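Local coordinates for exotoxin type A (PDB 1FNU), which probably acts as a secreted superantigen toxin of the staphylococcal and streptococcal family, encoded by a bacteriophage, at residues 107-119 with 129-141. Numbering follows the deposited sequence.
Sequences EGNHLEIPKKIVV and LSFDIETNKKMVT
Val119 and Phe131 pair across the antiparallel hairpin 110-123/126-135, which forms one edge of the beta-grasp sheet, with 126-135 outermost in this chain; the axes of 114-119 and 129-135 run at 155°. Following Val119 outward, CB sits over one face of the Phe131 ring, 3.9 Å from its centroid and 14° off the normal, which qualifies as a CH-pi contact. CG1, anti to the backbone N, reaches the far end of the same ring, 3.6 Å from Phe131 CZ. CG2 diverges to meet Ile133 CG2 at 3.9 Å. Phe131 also stacks with Tyr152 of helix 142-157, and Ile117, Val119 and Ile133 touch Ile214 of strand 212-219, so this face of the hairpin belongs to the buried core. Paired N-H...O bonds at Lys115-Thr135, Ile117-Ile133 and Val119-Phe131 fix the register, although Phe131 N to Val119 O is weak. On the exposed face, the aliphatic part of Lys116 lies alongside Glu134, CG to CG 3.9 Å.

Both segments turn a corner, at Glu112-Ile113 and at Asn136, and beyond it Asn109 engages 137-139 through backbone and amide together. Asn109 O accepts from Lys138 N at 2.7 Å, while its side chain, swung away from its own N (chi1 -174°), reads both polar groups of Met139: OD1 accepts from Met139 N at 2.9 Å, and ND2 donates at 3.1 Å to Met139 O, which lies close to the amide plane. This two-point grip should fix which way round the buried amide sits. Lys138 runs past Asn109 in the opposite direction, its chain extended, until NZ donates to Gly108 O at 2.8 Å from above the carbonyl plane.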
loop_
_atom_site.group_PDB
_atom_site.type_symbol
_atom_site.label_atom_id
_atom_site.label_comp_id
_atom_site.label_asym_id
_atom_site.label_seq_id
_atom_site.Cartn_x
_atom_site.Cartn_y
_atom_site.Cartn_z
ATOM N N GLU A 107 31.032 -6.965 -17.670
ATOM C CA GLU A 107 32.231 -7.055 -18.571
ATOM C C GLU A 107 33.619 -6.700 -17.999
ATOM O O GLU A 107 33.874 -5.530 -17.779
ATOM C CB GLU A 107 31.995 -6.153 -19.810
ATOM C CG GLU A 107 32.399 -6.765 -21.191
ATOM C CD GLU A 107 31.981 -5.847 -22.358
ATOM O OE1 GLU A 107 32.548 -4.727 -22.466
ATOM O OE2 GLU A 107 31.066 -6.234 -23.142
ATOM N N GLY A 108 34.504 -7.699 -17.852
ATOM C CA GLY A 108 35.869 -7.546 -17.342
ATOM C C GLY A 108 36.018 -6.849 -15.990
ATOM O O GLY A 108 37.001 -6.139 -15.733
ATOM N N ASN A 109 35.046 -7.020 -15.113
ATOM C CA ASN A 109 35.137 -6.339 -13.826
ATOM C C ASN A 109 35.496 -7.323 -12.760
ATOM O O ASN A 109 35.597 -6.967 -11.598
ATOM C CB ASN A 109 33.827 -5.690 -13.452
ATOM C CG ASN A 109 33.953 -4.876 -12.228
ATOM O OD1 ASN A 109 34.771 -3.952 -12.173
ATOM N ND2 ASN A 109 33.158 -5.192 -11.221
ATOM N N HIS A 110 35.711 -8.560 -13.206
ATOM C CA HIS A 110 36.043 -9.673 -12.361
ATOM C C HIS A 110 37.579 -9.757 -12.123
ATOM O O HIS A 110 38.423 -9.196 -12.865
ATOM C CB HIS A 110 35.465 -10.956 -12.986
ATOM C CG HIS A 110 35.617 -12.190 -12.150
ATOM N ND1 HIS A 110 34.628 -12.646 -11.299
ATOM C CD2 HIS A 110 36.615 -13.109 -12.088
ATOM C CE1 HIS A 110 35.009 -13.791 -10.753
ATOM N NE2 HIS A 110 36.209 -14.094 -11.217
ATOM N N LEU A 111 37.903 -10.438 -11.033
ATOM C CA LEU A 111 39.261 -10.623 -10.558
ATOM C C LEU A 111 39.555 -12.112 -10.357
ATOM O O LEU A 111 38.728 -12.835 -9.742
ATOM C CB LEU A 111 39.426 -9.909 -9.209
ATOM C CG LEU A 111 39.650 -8.408 -9.070
ATOM C CD1 LEU A 111 39.458 -8.046 -7.586
ATOM C CD2 LEU A 111 41.013 -8.012 -9.622
ATOM N N GLU A 112 40.720 -12.571 -10.846
ATOM C CA GLU A 112 41.087 -13.993 -10.661
ATOM C C GLU A 112 41.000 -14.392 -9.178
ATOM O O GLU A 112 40.336 -15.354 -8.805
ATOM C CB GLU A 112 42.529 -14.294 -11.164
ATOM C CG GLU A 112 42.806 -14.169 -12.698
ATOM C CD GLU A 112 41.890 -15.044 -13.641
ATOM O OE1 GLU A 112 41.663 -16.251 -13.362
ATOM O OE2 GLU A 112 41.437 -14.507 -14.688
ATOM N N ILE A 113 41.692 -13.652 -8.327
ATOM C CA ILE A 113 41.676 -13.981 -6.902
ATOM C C ILE A 113 40.974 -12.837 -6.170
ATOM O O ILE A 113 41.232 -11.673 -6.471
ATOM C CB ILE A 113 43.106 -14.010 -6.327
ATOM C CG1 ILE A 113 44.094 -14.531 -7.371
ATOM C CG2 ILE A 113 43.121 -14.876 -5.047
ATOM C CD1 ILE A 113 45.587 -14.286 -6.998
ATOM N N PRO A 114 40.121 -13.140 -5.175
ATOM C CA PRO A 114 39.420 -12.088 -4.419
ATOM C C PRO A 114 40.382 -11.014 -3.875
ATOM O O PRO A 114 41.467 -11.341 -3.398
ATOM C CB PRO A 114 38.749 -12.888 -3.287
ATOM C CG PRO A 114 38.362 -14.149 -3.962
ATOM C CD PRO A 114 39.694 -14.474 -4.704
ATOM N N LYS A 115 39.996 -9.743 -3.946
ATOM C CA LYS A 115 40.845 -8.697 -3.422
ATOM C C LYS A 115 40.518 -8.773 -1.940
ATOM O O LYS A 115 39.360 -8.952 -1.561
ATOM C CB LYS A 115 40.467 -7.331 -4.031
ATOM C CG LYS A 115 41.614 -6.334 -4.126
ATOM C CD LYS A 115 42.054 -5.869 -2.742
ATOM C CE LYS A 115 43.583 -5.750 -2.577
ATOM N NZ LYS A 115 44.320 -4.564 -3.084
ATOM N N LYS A 116 41.533 -8.755 -1.100
ATOM C CA LYS A 116 41.277 -8.824 0.315
ATOM C C LYS A 116 41.424 -7.402 0.820
ATOM O O LYS A 116 42.385 -6.716 0.512
ATOM C CB LYS A 116 42.244 -9.812 1.037
ATOM C CG LYS A 116 41.835 -11.322 0.904
ATOM C CD LYS A 116 42.395 -12.299 2.002
ATOM C CE LYS A 116 43.915 -12.645 1.848
ATOM N NZ LYS A 116 44.521 -13.404 3.053
ATOM N N ILE A 117 40.454 -6.923 1.582
ATOM C CA ILE A 117 40.594 -5.563 2.071
ATOM C C ILE A 117 40.573 -5.558 3.590
ATOM O O ILE A 117 39.642 -6.082 4.233
ATOM C CB ILE A 117 39.479 -4.667 1.488
ATOM C CG1 ILE A 117 39.491 -4.796 -0.052
ATOM C CG2 ILE A 117 39.641 -3.250 1.968
ATOM C CD1 ILE A 117 38.445 -3.951 -0.715
ATOM N N VAL A 118 41.619 -5.000 4.177
ATOM C CA VAL A 118 41.715 -4.936 5.631
ATOM C C VAL A 118 40.817 -3.829 6.185
ATOM O O VAL A 118 40.838 -2.690 5.698
ATOM C CB VAL A 118 43.195 -4.766 6.043
ATOM C CG1 VAL A 118 43.319 -4.006 7.341
ATOM C CG2 VAL A 118 43.821 -6.171 6.130
ATOM N N VAL A 119 39.984 -4.185 7.175
ATOM C CA VAL A 119 39.051 -3.218 7.754
ATOM C C VAL A 119 39.504 -2.775 9.124
ATOM O O VAL A 119 39.608 -3.585 10.021
ATOM C CB VAL A 119 37.593 -3.825 7.827
ATOM C CG1 VAL A 119 36.650 -2.858 8.496
ATOM C CG2 VAL A 119 37.093 -4.176 6.417
ATOM N N LEU A 129 40.582 -3.576 16.555
ATOM C CA LEU A 129 40.533 -4.738 15.659
ATOM C C LEU A 129 40.534 -4.474 14.181
ATOM O O LEU A 129 40.083 -3.429 13.688
ATOM C CB LEU A 129 39.340 -5.695 15.925
ATOM C CG LEU A 129 37.955 -5.742 15.216
ATOM C CD1 LEU A 129 38.074 -5.438 13.718
ATOM C CD2 LEU A 129 37.301 -7.156 15.362
ATOM N N SER A 130 41.069 -5.475 13.504
ATOM C CA SER A 130 41.140 -5.510 12.074
ATOM C C SER A 130 40.681 -6.868 11.675
ATOM O O SER A 130 40.964 -7.845 12.366
ATOM C CB SER A 130 42.565 -5.322 11.553
ATOM O OG SER A 130 42.947 -3.981 11.670
ATOM N N PHE A 131 39.929 -6.902 10.582
ATOM C CA PHE A 131 39.477 -8.129 9.962
ATOM C C PHE A 131 39.494 -7.807 8.462
ATOM O O PHE A 131 39.652 -6.652 8.043
ATOM C CB PHE A 131 38.088 -8.574 10.419
ATOM C CG PHE A 131 36.989 -7.581 10.175
ATOM C CD1 PHE A 131 36.782 -6.509 11.043
ATOM C CD2 PHE A 131 36.138 -7.737 9.084
ATOM C CE1 PHE A 131 35.748 -5.598 10.848
ATOM C CE2 PHE A 131 35.078 -6.812 8.869
ATOM C CZ PHE A 131 34.886 -5.757 9.742
ATOM N N ASP A 132 39.376 -8.863 7.680
ATOM C CA ASP A 132 39.371 -8.804 6.241
ATOM C C ASP A 132 37.964 -9.069 5.662
ATOM O O ASP A 132 37.223 -9.888 6.180
ATOM C CB ASP A 132 40.267 -9.921 5.641
ATOM C CG ASP A 132 41.734 -9.811 6.031
ATOM O OD1 ASP A 132 42.383 -8.793 5.657
ATOM O OD2 ASP A 132 42.232 -10.764 6.698
ATOM N N ILE A 133 37.624 -8.349 4.592
ATOM C CA ILE A 133 36.404 -8.651 3.836
ATOM C C ILE A 133 37.066 -8.930 2.465
ATOM O O ILE A 133 38.282 -8.729 2.299
ATOM C CB ILE A 133 35.365 -7.487 3.771
ATOM C CG1 ILE A 133 35.968 -6.240 3.155
ATOM C CG2 ILE A 133 34.895 -7.148 5.156
ATOM C CD1 ILE A 133 34.930 -5.207 2.780
ATOM N N GLU A 134 36.278 -9.408 1.511
ATOM C CA GLU A 134 36.775 -9.789 0.185
ATOM C C GLU A 134 35.734 -9.518 -0.849
ATOM O O GLU A 134 34.569 -9.703 -0.567
ATOM C CB GLU A 134 36.933 -11.287 0.051
ATOM C CG GLU A 134 37.971 -11.999 0.764
ATOM C CD GLU A 134 37.942 -13.447 0.267
ATOM O OE1 GLU A 134 36.968 -14.175 0.567
ATOM O OE2 GLU A 134 38.866 -13.845 -0.488
ATOM N N THR A 135 36.182 -9.174 -2.051
ATOM C CA THR A 135 35.302 -8.967 -3.196
ATOM C C THR A 135 35.962 -9.545 -4.453
ATOM O O THR A 135 37.191 -9.596 -4.543
ATOM C CB THR A 135 34.997 -7.484 -3.454
ATOM O OG1 THR A 135 34.201 -7.384 -4.621
ATOM C CG2 THR A 135 36.271 -6.643 -3.679
ATOM N N ASN A 136 35.136 -9.974 -5.405
ATOM C CA ASN A 136 35.576 -10.531 -6.683
ATOM C C ASN A 136 35.552 -9.446 -7.761
ATOM O O ASN A 136 35.932 -9.707 -8.895
ATOM C CB ASN A 136 34.653 -11.672 -7.144
ATOM C CG ASN A 136 34.533 -12.824 -6.121
ATOM O OD1 ASN A 136 35.517 -13.274 -5.545
ATOM N ND2 ASN A 136 33.317 -13.320 -5.926
ATOM N N LYS A 137 35.136 -8.239 -7.408
ATOM C CA LYS A 137 35.059 -7.125 -8.354
ATOM C C LYS A 137 36.153 -6.061 -8.301
ATOM O O LYS A 137 36.596 -5.620 -7.226
ATOM C CB LYS A 137 33.712 -6.386 -8.201
ATOM C CG LYS A 137 32.456 -7.246 -8.418
ATOM C CD LYS A 137 31.151 -6.385 -8.236
ATOM C CE LYS A 137 29.903 -7.246 -8.272
ATOM N NZ LYS A 137 29.784 -8.077 -7.025
ATOM N N LYS A 138 36.560 -5.613 -9.488
ATOM C CA LYS A 138 37.564 -4.564 -9.626
ATOM C C LYS A 138 36.956 -3.258 -9.106
ATOM O O LYS A 138 37.580 -2.529 -8.322
ATOM C CB LYS A 138 37.962 -4.418 -11.098
ATOM C CG LYS A 138 38.661 -5.718 -11.680
ATOM C CD LYS A 138 38.856 -5.640 -13.228
ATOM C CE LYS A 138 39.530 -6.854 -13.896
ATOM N NZ LYS A 138 39.746 -6.396 -15.335
ATOM N N MET A 139 35.756 -2.953 -9.601
ATOM C CA MET A 139 35.014 -1.790 -9.157
ATOM C C MET A 139 33.787 -2.378 -8.405
ATOM O O MET A 139 32.882 -3.038 -8.990
ATOM C CB MET A 139 34.572 -0.885 -10.328
ATOM C CG MET A 139 35.665 -0.155 -11.117
ATOM S SD MET A 139 36.842 1.031 -10.326
ATOM C CE MET A 139 35.938 2.441 -9.632
ATOM N N VAL A 140 33.775 -2.148 -7.101
ATOM C CA VAL A 140 32.717 -2.708 -6.259
ATOM C C VAL A 140 31.875 -1.620 -5.654
ATOM O O VAL A 140 32.404 -0.535 -5.376
ATOM C CB VAL A 140 33.356 -3.443 -5.123
ATOM C CG1 VAL A 140 34.181 -4.513 -5.680
ATOM C CG2 VAL A 140 34.274 -2.548 -4.395
ATOM N N THR A 141 30.582 -1.855 -5.451
ATOM C CA THR A 141 29.833 -0.779 -4.807
ATOM C C THR A 141 30.214 -0.708 -3.340
ATOM O O THR A 141 30.615 -1.682 -2.773
ATOM C CB THR A 141 28.269 -0.927 -4.875
ATOM O OG1 THR A 141 27.851 -2.001 -4.043
ATOM C CG2 THR A 141 27.803 -1.173 -6.327
#